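Local coordinates for Esterase/lipase-like protein (Caldicellulosiruptor lactoaceticus 6A, PDB 6A6O), which hydrolyses acetyl esters and also acts as a 1,4-beta-xylosidase, making it a bifunctional acetyl ester-xyloside hydrolase, at residues Arg108-Arg114 / Val157-Arg163. Numbering follows the deposited sequence.
Sequences RAIRLVR and VERVSCR
Val157 CG1 sits over the centre of one face of the Arg108 guanidinium, 3.7 Å from Arg108 CZ. Glu158 meets the same group at its edge. Arg108 NH1 gives a salt-bridged hydrogen bond of 2.9 Å to the anti lone pair of Glu158 OE2, with the two flat groups nearly coplanar. Asp155 is a second acidic partner of Arg108, and Leu23 O accepts from Arg108 NE. Over one face of the Arg111 guanidinium lies Cys162 CB, 3.8 Å from Arg111 CZ. At its edge, Arg111 NH1 donates to Val160 O over 2.9 Å, in the guanidinium plane and nearly straight (N-H...O 166°). A water at the same edge accepts from Arg111 NE and donates to Glu158 OE2. Glu158 OE1 lies well out of that plane, so its long 3.6 Å salt bridge with Arg111 NE is a matter of charge alone. Asp147 binds Arg111 NH1 as well.

Arg114 has carbonyls at its edge. NH1 and NH2 together grip Arg163 O end-on, and Arg114 NH1 also reaches Ser161 O at 3.0 Å, from above that carbonyl plane. With CG turned anti to the backbone N (chi1 -172°), the chain crosses Val160 obliquely, and Arg114 CG packs on Val160 CG1 at 3.5 Å. The bend at chi3 (-86°) then brings the guanidinium to the carbonyls. Pro124 O accepts from Arg114 NE, and Asp165 forms a salt bridge with Arg114 NH2. A leucine at this position is likely to leave Arg163 O and Ser161 O without these donors and Asp165 without this counter-charge.

The contact joins helix 101-115 to the loop leading into strand 167-170 of the central sheet, in what appears to be an alpha/beta-hydrolase fold. Three helix arginines bind loop carbonyls and a carboxylate, so directional polar bonds, together with the packing of Val157, Val160 and Cys162, fix the loop against the helix.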
loop_
_atom_site.group_PDB
_atom_site.type_symbol
_atom_site.label_atom_id
_atom_site.label_comp_id
_atom_site.label_asym_id
_atom_site.label_seq_id
_atom_site.Cartn_x
_atom_site.Cartn_y
_atom_site.Cartn_z
ATOM N N ARG A 108 -4.246 -10.371 1.328
ATOM C CA ARG A 108 -5.097 -10.831 2.421
ATOM C C ARG A 108 -5.683 -9.653 3.187
ATOM O O ARG A 108 -6.873 -9.653 3.532
ATOM C CB ARG A 108 -4.290 -11.738 3.345
ATOM C CG ARG A 108 -5.078 -12.291 4.524
ATOM C CD ARG A 108 -6.213 -13.218 4.094
ATOM N NE ARG A 108 -6.940 -13.684 5.283
ATOM C CZ ARG A 108 -7.787 -14.712 5.313
ATOM N NH1 ARG A 108 -8.049 -15.414 4.216
ATOM N NH2 ARG A 108 -8.378 -15.044 6.460
ATOM N N ALA A 109 -4.862 -8.630 3.438
ATOM C CA ALA A 109 -5.325 -7.456 4.177
ATOM C C ALA A 109 -6.510 -6.787 3.485
ATOM O O ALA A 109 -7.497 -6.432 4.142
ATOM C CB ALA A 109 -4.169 -6.469 4.363
ATOM N N ILE A 110 -6.447 -6.622 2.161
ATOM C CA ILE A 110 -7.556 -5.991 1.441
ATOM C C ILE A 110 -8.811 -6.865 1.504
ATOM O O ILE A 110 -9.914 -6.373 1.772
ATOM C CB ILE A 110 -7.155 -5.676 -0.015
ATOM C CG1 ILE A 110 -5.985 -4.682 -0.043
ATOM C CG2 ILE A 110 -8.346 -5.074 -0.780
ATOM C CD1 ILE A 110 -5.583 -4.274 -1.455
ATOM N N ARG A 111 -8.669 -8.170 1.243
ATOM C CA ARG A 111 -9.817 -9.073 1.364
ATOM C C ARG A 111 -10.424 -9.023 2.762
ATOM O O ARG A 111 -11.656 -9.034 2.920
ATOM C CB ARG A 111 -9.405 -10.513 1.057
ATOM C CG ARG A 111 -8.823 -10.738 -0.317
ATOM C CD ARG A 111 -8.822 -12.233 -0.604
ATOM N NE ARG A 111 -7.695 -12.631 -1.445
ATOM C CZ ARG A 111 -7.704 -12.639 -2.775
ATOM N NH1 ARG A 111 -8.782 -12.253 -3.457
ATOM N NH2 ARG A 111 -6.614 -13.031 -3.424
ATOM N N LEU A 112 -9.570 -8.986 3.783
ATOM C CA LEU A 112 -10.043 -9.000 5.168
ATOM C C LEU A 112 -10.848 -7.749 5.489
ATOM O O LEU A 112 -11.949 -7.828 6.047
ATOM C CB LEU A 112 -8.855 -9.122 6.116
ATOM C CG LEU A 112 -9.118 -9.372 7.606
ATOM C CD1 LEU A 112 -9.859 -10.689 7.776
ATOM C CD2 LEU A 112 -7.813 -9.389 8.379
ATOM N N VAL A 113 -10.305 -6.573 5.158
ATOM C CA VAL A 113 -11.020 -5.335 5.440
ATOM C C VAL A 113 -12.326 -5.283 4.654
ATOM O O VAL A 113 -13.364 -4.853 5.170
ATOM C CB VAL A 113 -10.121 -4.120 5.143
ATOM C CG1 VAL A 113 -10.910 -2.826 5.305
ATOM C CG2 VAL A 113 -8.898 -4.126 6.054
ATOM N N ARG A 114 -12.303 -5.724 3.396
ATOM C CA ARG A 114 -13.527 -5.710 2.608
ATOM C C ARG A 114 -14.545 -6.693 3.172
ATOM O O ARG A 114 -15.746 -6.395 3.218
ATOM C CB ARG A 114 -13.215 -6.035 1.149
ATOM C CG ARG A 114 -14.384 -5.863 0.221
ATOM C CD ARG A 114 -13.919 -5.805 -1.237
ATOM N NE ARG A 114 -13.540 -4.445 -1.619
ATOM C CZ ARG A 114 -12.432 -4.132 -2.291
ATOM N NH1 ARG A 114 -11.568 -5.076 -2.654
ATOM N NH2 ARG A 114 -12.189 -2.871 -2.598
ATOM N N VAL A 157 -13.357 -15.167 3.487
ATOM C CA VAL A 157 -12.515 -14.010 3.183
ATOM C C VAL A 157 -11.875 -14.165 1.808
ATOM O O VAL A 157 -11.728 -13.190 1.059
ATOM C CB VAL A 157 -11.454 -13.814 4.281
ATOM C CG1 VAL A 157 -10.484 -12.683 3.899
ATOM C CG2 VAL A 157 -12.114 -13.496 5.606
ATOM N N GLU A 158 -11.497 -15.394 1.446
ATOM C CA GLU A 158 -10.858 -15.625 0.156
ATOM C C GLU A 158 -11.811 -15.459 -1.021
ATOM O O GLU A 158 -11.351 -15.362 -2.167
ATOM C CB GLU A 158 -10.222 -17.016 0.147
ATOM C CG GLU A 158 -9.020 -17.129 1.058
ATOM C CD GLU A 158 -7.844 -16.268 0.590
ATOM O OE1 GLU A 158 -7.629 -16.176 -0.637
ATOM O OE2 GLU A 158 -7.131 -15.694 1.449
ATOM N N ARG A 159 -13.115 -15.396 -0.777
ATOM C CA ARG A 159 -14.071 -15.164 -1.849
ATOM C C ARG A 159 -14.145 -13.701 -2.249
ATOM O O ARG A 159 -14.789 -13.382 -3.250
ATOM C CB ARG A 159 -15.464 -15.653 -1.432
ATOM C CG ARG A 159 -15.471 -17.106 -0.967
ATOM C CD ARG A 159 -16.765 -17.500 -0.275
ATOM N NE ARG A 159 -16.602 -18.762 0.445
ATOM C CZ ARG A 159 -17.384 -19.164 1.444
ATOM N NH1 ARG A 159 -18.399 -18.408 1.841
ATOM N NH2 ARG A 159 -17.155 -20.328 2.041
ATOM N N VAL A 160 -13.485 -12.820 -1.506
ATOM C CA VAL A 160 -13.629 -11.374 -1.657
ATOM C C VAL A 160 -12.495 -10.842 -2.524
ATOM O O VAL A 160 -11.366 -11.348 -2.462
ATOM C CB VAL A 160 -13.633 -10.710 -0.268
ATOM C CG1 VAL A 160 -13.642 -9.216 -0.374
ATOM C CG2 VAL A 160 -14.828 -11.216 0.560
ATOM N N SER A 161 -12.801 -9.825 -3.333
ATOM C CA SER A 161 -11.798 -9.186 -4.186
ATOM C C SER A 161 -10.687 -8.548 -3.361
ATOM O O SER A 161 -10.936 -7.957 -2.305
ATOM C CB SER A 161 -12.459 -8.115 -5.056
ATOM O OG SER A 161 -11.484 -7.350 -5.773
ATOM N N CYS A 162 -9.447 -8.653 -3.852
ATOM C CA CYS A 162 -8.332 -7.935 -3.249
ATOM C C CYS A 162 -7.928 -6.701 -4.055
ATOM O O CYS A 162 -6.838 -6.161 -3.840
ATOM C CB CYS A 162 -7.127 -8.859 -3.042
ATOM S SG CYS A 162 -6.335 -9.437 -4.558
ATOM N N ARG A 163 -8.796 -6.220 -4.938
ATOM C CA ARG A 163 -8.479 -5.033 -5.726
ATOM C C ARG A 163 -8.737 -3.773 -4.905
ATOM O O ARG A 163 -9.861 -3.576 -4.423
ATOM C CB ARG A 163 -9.305 -5.004 -7.004
ATOM C CG ARG A 163 -9.132 -3.728 -7.803
ATOM C CD ARG A 163 -10.058 -3.695 -9.021
ATOM N NE ARG A 163 -9.819 -2.554 -9.909
ATOM C CZ ARG A 163 -10.408 -1.367 -9.773
ATOM N NH1 ARG A 163 -11.260 -1.145 -8.776
ATOM N NH2 ARG A 163 -10.160 -0.398 -10.640
HETATM O O HOH W 1 -5.880 -13.537 0.567
#